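Local coordinates for putative exported protein (Bordetella pertussis, PDB 2DVZ) that probably serves as the periplasmic solute receptor of a transport system, capturing glutamate in the cleft of a periplasmic binding protein fold, at residues 32-35 against 36-40. Numbering follows the deposited sequence.
Sequences STDI and IARLV. With GLU (glutamic acid), chain G.
Asp34 and Arg38 face each other one turn apart near the start of helix 32-48, joined by a salt bridge between Asp34 OD1 and Arg38 NE at 2.8 Å. The aspartate swings CG anti to its own nitrogen (chi1 -167°), which carries the carboxylate along the helix toward the arginine. Arg38 answers with a chain extended from CG to NE that passes over the Asp34 carbonyl, its CG 3.1 Å from Asp34 O. The two flat groups stand 72° apart: OD1 lies close to the guanidinium plane, at its NE edge, whereas NE approaches OD1 from above the carboxylate plane. Only NE among the guanidinium nitrogens bonds to the carboxylate; Arg38 NH2 stays 3.6 Å from Asp34 OD1. Asn56, on strand 52-56, completes the link: Asn56 ND2 donates to Asp34 OD1, and Asn56 OD1 accepts from Arg38 NH2; Asp34 OD2 is bonded to Gly30 N in the preceding loop. Beneath the pair run regular i to i+4 backbone bonds, among them Ala37 N to Thr33 O at 2.8 Å. On another flank, Ile36 lays CG1 and CD1 beside Ser32 O, and its side chain also packs on Tyr243 and Phe112. At the helix's N-terminal end Thr33 grips the bound glutamic acid twice through one oxygen: OG1 donates to OE1 over 2.6 Å and the backbone N reaches it over 3.2 Å. With Thr33 OG1 beside the backbone N (chi1 -38°), hydroxyl and amide point at the same carboxylate oxygen. A negative group at the amino end of a helix is probably favoured by the helix dipole, while Asp34, salt-bridged to Arg38 and hydrogen-bonded to Asn56, ties the same first turn to the neighbouring strand of the beta-alpha-beta unit.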
ATOM      1  N   SER A  32       1.253   4.587   4.367  1.00 11.96           N
ATOM      2  CA  SER A  32       0.719   5.209   3.173  1.00 11.60           C
ATOM      3  C   SER A  32      -0.823   5.132   3.109  1.00 11.31           C
ATOM      4  O   SER A  32      -1.462   6.076   2.635  1.00 11.92           O
ATOM      5  CB  SER A  32       1.343   4.569   1.907  1.00 11.85           C
ATOM      6  OG  SER A  32       2.765   4.651   1.945  1.00 13.70           O
ATOM      7  N   THR A  33      -1.412   4.006   3.529  1.00 10.23           N
ATOM      8  CA  THR A  33      -2.858   3.878   3.593  1.00 10.18           C
ATOM      9  C   THR A  33      -3.467   4.998   4.412  1.00 10.27           C
ATOM     10  O   THR A  33      -4.315   5.719   3.923  1.00 11.25           O
ATOM     11  CB  THR A  33      -3.299   2.518   4.218  1.00 10.25           C
ATOM     12  OG1 THR A  33      -2.413   1.479   3.773  1.00 10.40           O
ATOM     13  CG2 THR A  33      -4.728   2.206   3.844  1.00  8.44           C
ATOM     14  N   ASP A  34      -3.009   5.147   5.648  1.00 10.80           N
ATOM     15  CA  ASP A  34      -3.376   6.279   6.503  1.00 11.83           C
ATOM     16  C   ASP A  34      -3.115   7.668   5.864  1.00 12.13           C
ATOM     17  O   ASP A  34      -3.977   8.555   5.905  1.00 11.90           O
ATOM     18  CB  ASP A  34      -2.613   6.172   7.815  1.00 11.60           C
ATOM     19  CG  ASP A  34      -3.152   7.112   8.898  1.00 12.60           C
ATOM     20  OD1 ASP A  34      -4.375   7.039   9.212  1.00 14.83           O
ATOM     21  OD2 ASP A  34      -2.334   7.880   9.467  1.00 10.07           O
ATOM     22  N   ILE A  35      -1.937   7.852   5.267  1.00 12.38           N
ATOM     23  CA  ILE A  35      -1.639   9.120   4.615  1.00 12.42           C
ATOM     24  C   ILE A  35      -2.607   9.520   3.504  1.00 12.37           C
ATOM     25  O   ILE A  35      -3.127  10.653   3.504  1.00 12.74           O
ATOM     26  CB  ILE A  35      -0.175   9.200   4.066  1.00 12.47           C
ATOM     27  CG1 ILE A  35       0.805   9.229   5.249  1.00 12.28           C
ATOM     28  CG2 ILE A  35      -0.013  10.497   3.180  1.00 11.99           C
ATOM     29  CD1 ILE A  35       2.215   8.812   4.910  1.00 12.26           C
ATOM     30  N   ILE A  36      -2.810   8.611   2.559  1.00 11.65           N
ATOM     31  CA  ILE A  36      -3.681   8.842   1.433  1.00 12.67           C
ATOM     32  C   ILE A  36      -5.188   8.900   1.845  1.00 13.29           C
ATOM     33  O   ILE A  36      -5.938   9.779   1.364  1.00 12.80           O
ATOM     34  CB  ILE A  36      -3.471   7.741   0.353  1.00 12.90           C
ATOM     35  CG1 ILE A  36      -2.111   7.915  -0.344  1.00 14.31           C
ATOM     36  CG2 ILE A  36      -4.572   7.829  -0.702  1.00 15.28           C
ATOM     37  CD1 ILE A  36      -1.455   6.646  -0.903  1.00 12.54           C
ATOM     38  N   ALA A  37      -5.609   7.946   2.705  1.00 13.23           N
ATOM     39  CA  ALA A  37      -6.949   7.926   3.289  1.00 14.01           C
ATOM     40  C   ALA A  37      -7.316   9.305   3.832  1.00 14.09           C
ATOM     41  O   ALA A  37      -8.345   9.861   3.460  1.00 14.83           O
ATOM     42  CB  ALA A  37      -7.047   6.853   4.410  1.00 13.73           C
ATOM     43  N   ARG A  38      -6.441   9.894   4.647  1.00 14.20           N
ATOM     44  CA  ARG A  38      -6.772  11.177   5.300  1.00 14.53           C
ATOM     45  C   ARG A  38      -6.780  12.321   4.298  1.00 14.54           C
ATOM     46  O   ARG A  38      -7.670  13.174   4.335  1.00 14.25           O
ATOM     47  CB  ARG A  38      -5.851  11.461   6.488  1.00 14.20           C
ATOM     48  CG  ARG A  38      -5.861  10.353   7.515  1.00 15.18           C
ATOM     49  CD  ARG A  38      -5.166  10.701   8.835  1.00 15.04           C
ATOM     50  NE  ARG A  38      -5.394   9.619   9.811  1.00 16.15           N
ATOM     51  CZ  ARG A  38      -6.253   9.696  10.838  1.00 15.38           C
ATOM     52  NH1 ARG A  38      -6.959  10.823  11.030  1.00 11.81           N
ATOM     53  NH2 ARG A  38      -6.411   8.638  11.659  1.00 13.55           N
ATOM     54  N   LEU A  39      -5.826  12.304   3.363  1.00 14.58           N
ATOM     55  CA  LEU A  39      -5.765  13.345   2.346  1.00 14.58           C
ATOM     56  C   LEU A  39      -7.030  13.368   1.509  1.00 14.38           C
ATOM     57  O   LEU A  39      -7.646  14.431   1.351  1.00 13.75           O
ATOM     58  CB  LEU A  39      -4.527  13.177   1.433  1.00 15.27           C
ATOM     59  CG  LEU A  39      -4.401  14.075   0.187  1.00 14.14           C
ATOM     60  CD1 LEU A  39      -4.048  15.443   0.618  1.00 12.27           C
ATOM     61  CD2 LEU A  39      -3.346  13.518  -0.802  1.00 14.66           C
ATOM     62  N   VAL A  40      -7.388  12.209   0.945  1.00 14.45           N
ATOM     63  CA  VAL A  40      -8.535  12.144   0.033  1.00 13.91           C
ATOM     64  C   VAL A  40      -9.918  12.270   0.708  1.00 14.58           C
ATOM     65  O   VAL A  40     -10.745  13.042   0.223  1.00 14.37           O
ATOM     66  CB  VAL A  40      -8.477  10.944  -0.925  1.00 13.86           C
ATOM     67  CG1 VAL A  40      -9.661  11.002  -1.883  1.00 10.54           C
ATOM     68  CG2 VAL A  40      -7.096  10.905  -1.688  1.00 12.28           C
TER
HETATM   69  N   GLU G1055       1.425  -2.515   3.090  1.00 11.71           N
HETATM   70  CA  GLU G1055       0.170  -1.759   2.912  1.00 11.29           C
HETATM   71  C   GLU G1055      -0.319  -1.796   1.474  1.00 12.00           C
HETATM   72  O   GLU G1055      -0.420  -0.802   0.749  1.00 12.47           O
HETATM   73  CB  GLU G1055       0.302  -0.347   3.474  1.00 11.17           C
HETATM   74  CG  GLU G1055       0.996  -0.332   4.849  1.00  8.76           C
HETATM   75  CD  GLU G1055       0.561   0.791   5.744  1.00  9.91           C
HETATM   76  OE1 GLU G1055      -0.316   1.561   5.298  1.00 10.90           O
HETATM   77  OE2 GLU G1055       1.071   0.898   6.915  1.00 10.40           O
HETATM   78  OXT GLU G1055      -0.694  -2.887   1.014  1.00 12.13           O